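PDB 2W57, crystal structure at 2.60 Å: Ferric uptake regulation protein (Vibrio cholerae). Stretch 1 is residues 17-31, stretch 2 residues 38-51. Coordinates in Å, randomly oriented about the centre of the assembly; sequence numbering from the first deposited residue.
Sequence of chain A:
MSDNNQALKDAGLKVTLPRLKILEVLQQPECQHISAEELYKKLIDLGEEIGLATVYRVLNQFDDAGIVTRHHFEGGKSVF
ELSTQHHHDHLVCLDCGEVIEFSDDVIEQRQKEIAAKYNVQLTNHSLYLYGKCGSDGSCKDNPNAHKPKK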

# COMPACT_ATOMS: atom_id res chain seq x y z
N LEU A 17 -6.61 -21.11 -19.95
CA LEU A 17 -6.43 -22.10 -18.89
C LEU A 17 -5.72 -21.56 -17.66
O LEU A 17 -6.15 -21.87 -16.54
CB LEU A 17 -5.73 -23.36 -19.41
CG LEU A 17 -5.85 -24.68 -18.64
CD1 LEU A 17 -7.32 -25.09 -18.36
CD2 LEU A 17 -5.12 -25.76 -19.41
N PRO A 18 -4.62 -20.80 -17.85
CA PRO A 18 -4.03 -20.08 -16.71
C PRO A 18 -5.05 -19.23 -15.96
O PRO A 18 -5.09 -19.24 -14.73
CB PRO A 18 -2.96 -19.21 -17.37
CG PRO A 18 -2.53 -20.04 -18.53
CD PRO A 18 -3.81 -20.59 -19.07
N ARG A 19 -5.90 -18.52 -16.70
CA ARG A 19 -6.93 -17.70 -16.08
C ARG A 19 -7.87 -18.53 -15.20
O ARG A 19 -8.13 -18.15 -14.07
CB ARG A 19 -7.70 -16.94 -17.14
CG ARG A 19 -6.93 -15.76 -17.70
CD ARG A 19 -7.72 -14.99 -18.74
NE ARG A 19 -6.94 -13.81 -19.09
CZ ARG A 19 -7.10 -13.07 -20.18
NH1 ARG A 19 -8.04 -13.37 -21.08
NH2 ARG A 19 -6.30 -12.02 -20.37
N LEU A 20 -8.35 -19.66 -15.72
CA LEU A 20 -9.25 -20.56 -14.97
C LEU A 20 -8.61 -21.11 -13.69
O LEU A 20 -9.25 -21.14 -12.63
CB LEU A 20 -9.71 -21.73 -15.84
CG LEU A 20 -10.61 -21.48 -17.06
CD1 LEU A 20 -10.85 -22.78 -17.80
CD2 LEU A 20 -11.94 -20.81 -16.70
N LYS A 21 -7.37 -21.55 -13.83
CA LYS A 21 -6.62 -22.21 -12.77
C LYS A 21 -6.23 -21.26 -11.66
O LYS A 21 -6.12 -21.67 -10.50
CB LYS A 21 -5.36 -22.85 -13.36
CG LYS A 21 -5.64 -24.13 -14.11
CD LYS A 21 -4.35 -24.77 -14.58
CE LYS A 21 -4.62 -26.05 -15.35
NZ LYS A 21 -4.90 -27.18 -14.45
N ILE A 22 -5.99 -20.01 -12.02
CA ILE A 22 -5.65 -19.00 -11.04
C ILE A 22 -6.92 -18.54 -10.35
O ILE A 22 -6.91 -18.27 -9.16
CB ILE A 22 -4.88 -17.81 -11.68
CG1 ILE A 22 -3.46 -18.26 -12.04
CG2 ILE A 22 -4.87 -16.61 -10.73
CD1 ILE A 22 -2.66 -17.28 -12.83
N LEU A 23 -8.03 -18.46 -11.10
CA LEU A 23 -9.30 -18.08 -10.49
C LEU A 23 -9.79 -19.15 -9.52
O LEU A 23 -10.17 -18.85 -8.38
CB LEU A 23 -10.35 -17.78 -11.57
CG LEU A 23 -11.76 -17.34 -11.17
CD1 LEU A 23 -11.74 -16.07 -10.32
CD2 LEU A 23 -12.61 -17.13 -12.42
N GLU A 24 -9.78 -20.40 -9.97
CA GLU A 24 -9.99 -21.56 -9.11
C GLU A 24 -9.29 -21.37 -7.75
O GLU A 24 -9.91 -21.46 -6.70
CB GLU A 24 -9.43 -22.79 -9.81
CG GLU A 24 -9.96 -24.13 -9.37
CD GLU A 24 -9.88 -25.16 -10.51
OE1 GLU A 24 -10.05 -26.39 -10.26
OE2 GLU A 24 -9.65 -24.73 -11.68
N VAL A 25 -7.99 -21.07 -7.78
CA VAL A 25 -7.25 -20.91 -6.54
C VAL A 25 -7.81 -19.78 -5.71
O VAL A 25 -8.01 -19.94 -4.50
CB VAL A 25 -5.73 -20.72 -6.75
CG1 VAL A 25 -5.07 -20.23 -5.46
CG2 VAL A 25 -5.08 -22.03 -7.22
N LEU A 26 -8.10 -18.65 -6.36
CA LEU A 26 -8.60 -17.46 -5.67
C LEU A 26 -9.89 -17.71 -4.91
O LEU A 26 -10.18 -17.03 -3.92
CB LEU A 26 -8.75 -16.30 -6.65
CG LEU A 26 -7.43 -15.60 -7.00
CD1 LEU A 26 -7.56 -14.70 -8.20
CD2 LEU A 26 -6.90 -14.85 -5.79
N GLN A 27 -10.64 -18.72 -5.35
CA GLN A 27 -11.93 -19.09 -4.75
C GLN A 27 -11.84 -20.01 -3.54
O GLN A 27 -12.84 -20.20 -2.85
CB GLN A 27 -12.84 -19.71 -5.79
CG GLN A 27 -13.48 -18.71 -6.70
CD GLN A 27 -13.81 -19.30 -8.04
OE1 GLN A 27 -13.20 -20.28 -8.47
NE2 GLN A 27 -14.78 -18.72 -8.72
N GLN A 28 -10.67 -20.60 -3.28
CA GLN A 28 -10.50 -21.52 -2.16
C GLN A 28 -10.59 -20.75 -0.84
O GLN A 28 -9.97 -19.71 -0.68
CB GLN A 28 -9.17 -22.28 -2.27
CG GLN A 28 -9.12 -23.37 -3.38
CD GLN A 28 -7.68 -23.86 -3.67
OE1 GLN A 28 -6.71 -23.45 -3.01
NE2 GLN A 28 -7.53 -24.75 -4.67
N PRO A 29 -11.41 -21.26 0.11
CA PRO A 29 -11.69 -20.58 1.38
C PRO A 29 -10.46 -19.95 2.05
O PRO A 29 -10.54 -18.84 2.59
CB PRO A 29 -12.24 -21.70 2.26
CG PRO A 29 -12.88 -22.64 1.29
CD PRO A 29 -12.11 -22.55 0.02
N GLU A 30 -9.34 -20.67 2.00
CA GLU A 30 -8.10 -20.27 2.69
C GLU A 30 -7.18 -19.38 1.86
O GLU A 30 -6.09 -19.02 2.32
CB GLU A 30 -7.32 -21.52 3.14
CG GLU A 30 -6.69 -22.33 1.99
CD GLU A 30 -7.67 -23.29 1.27
OE1 GLU A 30 -8.85 -23.39 1.68
OE2 GLU A 30 -7.25 -23.94 0.29
N CYS A 31 -7.60 -19.05 0.64
CA CYS A 31 -6.84 -18.16 -0.24
C CYS A 31 -7.59 -16.85 -0.43
O CYS A 31 -7.43 -16.16 -1.45
CB CYS A 31 -6.58 -18.82 -1.60
SG CYS A 31 -5.53 -20.29 -1.54
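Stretch 2 38-51: ELYKKLIDLGEEIG

The strongest polar link between the two stretches is a salt bridge between K21, on the helix of stretch 1, and E48, in the segment that follows the helix of stretch 2. K21 NZ lies 2.9 Å from E48 OE2 and 3.0 Å from E48 OE1, so the ammonium group reaches both carboxylate oxygens; the two hydrogen bonds are weak in their geometry, though both belong to the salt bridge. The lysine extends with chi2 and chi3 both t before turning at chi4 (m), while the glutamate folds back with chi1 and chi2 both m. A second lysine, K42, brings its amine to the far end of stretch 1, where K42 NZ stands 3.6 Å from C31 SG and 4.4 Å from E30 CG, a contact by proximity alone.

E48 follows directly on the end of the second helix. Residues 38-45 are helical, continuing a helix that begins earlier in the chain, and G47 then leaves helical geometry with a positive phi of 83°. The bonds G47 N to I44 O (3.0 Å) and E48 N to L43 O (3.0 Å) close a Schellman motif, after which the chain runs on as a loop, E48 and I50 extended but E49 not (psi 9°), with G51 at the N-cap position of the next helix. At G47, a CB would be jammed against the carbonyl oxygen of L46.

The helix of residues 38-45 crosses helix 17-26 at 104°, nearly perpendicular, with the axes 10.5 Å apart at closest approach. Stretch 2 nevertheless runs back along stretch 1 overall: L39 lies beside V25 (CA to CA 7.4 Å), and I50, beyond the turn, lies beside P18 (CA to CA 6.9 Å).

Apolar side chains fill the space between. V25 points toward stretch 2 and meets three leucines: its CG1 lies 3.4 Å from L39 CD1, and its CG2 is 3.8 Å from both L43 CD2 and L46 CD1. L39 leaves its backbone sideways, but its end comes nearer, placing L39 CD2 3.9 Å from I22 CG2 and 4.0 Å from L26 CD2. One turn on, L43 sets CD1 3.8 Å from I22 CG1, so that I22 bridges two successive turns of the second helix. Beyond the turn, I50 extends this apolar surface: I50 CD1 rests 4.0 Å from P18 CA and 4.1 Å from K21 CB, and I50 CG2 is 4.4 Å from I22 CD1. In all, the contact buries 588 Å², summed over both sides.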

# COMPACT_ATOMS: atom_id res chain seq x y z
N GLU A 38 2.46 -16.33 -3.15
CA GLU A 38 1.79 -17.39 -2.42
C GLU A 38 0.93 -18.15 -3.40
O GLU A 38 0.92 -19.39 -3.39
CB GLU A 38 0.97 -16.83 -1.26
CG GLU A 38 1.79 -16.32 -0.07
CD GLU A 38 1.09 -15.19 0.71
OE1 GLU A 38 -0.02 -14.73 0.31
OE2 GLU A 38 1.66 -14.73 1.72
N LEU A 39 0.24 -17.41 -4.26
CA LEU A 39 -0.61 -17.99 -5.30
C LEU A 39 0.19 -18.88 -6.28
O LEU A 39 -0.25 -19.97 -6.66
CB LEU A 39 -1.35 -16.85 -6.02
CG LEU A 39 -2.26 -17.04 -7.24
CD1 LEU A 39 -2.87 -18.42 -7.32
CD2 LEU A 39 -3.34 -15.94 -7.26
N TYR A 40 1.36 -18.40 -6.68
CA TYR A 40 2.30 -19.17 -7.48
C TYR A 40 2.69 -20.46 -6.76
O TYR A 40 2.60 -21.54 -7.36
CB TYR A 40 3.53 -18.32 -7.81
CG TYR A 40 4.74 -19.09 -8.28
CD1 TYR A 40 4.76 -19.69 -9.54
CD2 TYR A 40 5.86 -19.23 -7.46
CE1 TYR A 40 5.84 -20.40 -9.98
CE2 TYR A 40 6.97 -19.96 -7.90
CZ TYR A 40 6.95 -20.54 -9.17
OH TYR A 40 8.04 -21.24 -9.63
N LYS A 41 3.10 -20.35 -5.49
CA LYS A 41 3.49 -21.53 -4.69
C LYS A 41 2.39 -22.58 -4.54
O LYS A 41 2.68 -23.78 -4.53
CB LYS A 41 4.02 -21.12 -3.31
CG LYS A 41 5.56 -20.97 -3.26
CD LYS A 41 6.04 -20.40 -1.92
CE LYS A 41 6.01 -18.89 -1.93
NZ LYS A 41 5.56 -18.31 -0.62
N LYS A 42 1.14 -22.14 -4.40
CA LYS A 42 -0.02 -23.01 -4.31
C LYS A 42 -0.13 -23.82 -5.61
O LYS A 42 -0.23 -25.04 -5.59
CB LYS A 42 -1.29 -22.18 -4.15
CG LYS A 42 -2.19 -22.63 -3.03
CD LYS A 42 -1.83 -21.90 -1.72
CE LYS A 42 -2.73 -22.33 -0.54
NZ LYS A 42 -2.74 -21.26 0.50
N LEU A 43 -0.06 -23.11 -6.73
CA LEU A 43 -0.09 -23.70 -8.05
C LEU A 43 1.01 -24.74 -8.25
O LEU A 43 0.76 -25.77 -8.89
CB LEU A 43 -0.00 -22.60 -9.12
CG LEU A 43 -1.30 -21.80 -9.33
CD1 LEU A 43 -1.04 -20.62 -10.25
CD2 LEU A 43 -2.44 -22.67 -9.88
N ILE A 44 2.21 -24.49 -7.70
CA ILE A 44 3.30 -25.47 -7.77
C ILE A 44 2.90 -26.76 -7.04
O ILE A 44 3.06 -27.86 -7.59
CB ILE A 44 4.67 -24.94 -7.22
CG1 ILE A 44 5.22 -23.78 -8.08
CG2 ILE A 44 5.70 -26.07 -7.13
CD1 ILE A 44 5.55 -24.14 -9.59
N ASP A 45 2.38 -26.60 -5.82
CA ASP A 45 1.90 -27.70 -4.99
C ASP A 45 0.74 -28.42 -5.65
O ASP A 45 0.51 -29.58 -5.38
CB ASP A 45 1.42 -27.19 -3.64
CG ASP A 45 2.55 -26.82 -2.71
OD1 ASP A 45 3.67 -27.35 -2.86
OD2 ASP A 45 2.31 -25.99 -1.81
N LEU A 46 0.01 -27.71 -6.51
CA LEU A 46 -1.10 -28.32 -7.25
C LEU A 46 -0.64 -29.03 -8.54
O LEU A 46 -1.46 -29.52 -9.30
CB LEU A 46 -2.22 -27.29 -7.49
CG LEU A 46 -3.01 -26.82 -6.25
CD1 LEU A 46 -3.82 -25.58 -6.53
CD2 LEU A 46 -3.92 -27.90 -5.67
N GLY A 47 0.66 -29.12 -8.77
CA GLY A 47 1.21 -29.80 -9.94
C GLY A 47 1.26 -28.97 -11.22
O GLY A 47 1.64 -29.49 -12.27
N GLU A 48 0.88 -27.69 -11.15
CA GLU A 48 0.91 -26.79 -12.32
C GLU A 48 2.32 -26.25 -12.64
O GLU A 48 3.22 -26.30 -11.78
CB GLU A 48 -0.05 -25.61 -12.13
CG GLU A 48 -1.49 -25.96 -11.70
CD GLU A 48 -2.24 -26.89 -12.67
OE1 GLU A 48 -1.93 -26.91 -13.88
OE2 GLU A 48 -3.17 -27.59 -12.21
N GLU A 49 2.49 -25.74 -13.87
CA GLU A 49 3.74 -25.14 -14.35
C GLU A 49 3.63 -23.64 -14.62
O GLU A 49 4.56 -23.04 -15.17
CB GLU A 49 4.24 -25.79 -15.63
CG GLU A 49 4.48 -27.28 -15.59
CD GLU A 49 5.57 -27.65 -14.62
OE1 GLU A 49 6.47 -26.82 -14.38
OE2 GLU A 49 5.54 -28.78 -14.10
N ILE A 50 2.53 -23.02 -14.24
CA ILE A 50 2.36 -21.59 -14.47
C ILE A 50 3.44 -20.82 -13.69
O ILE A 50 3.49 -20.89 -12.45
CB ILE A 50 0.95 -21.14 -14.04
CG1 ILE A 50 -0.14 -21.96 -14.75
CG2 ILE A 50 0.77 -19.66 -14.29
CD1 ILE A 50 -1.51 -21.79 -14.16
N GLY A 51 4.29 -20.08 -14.40
CA GLY A 51 5.34 -19.28 -13.77
C GLY A 51 4.76 -18.08 -13.05
O GLY A 51 3.58 -17.76 -13.21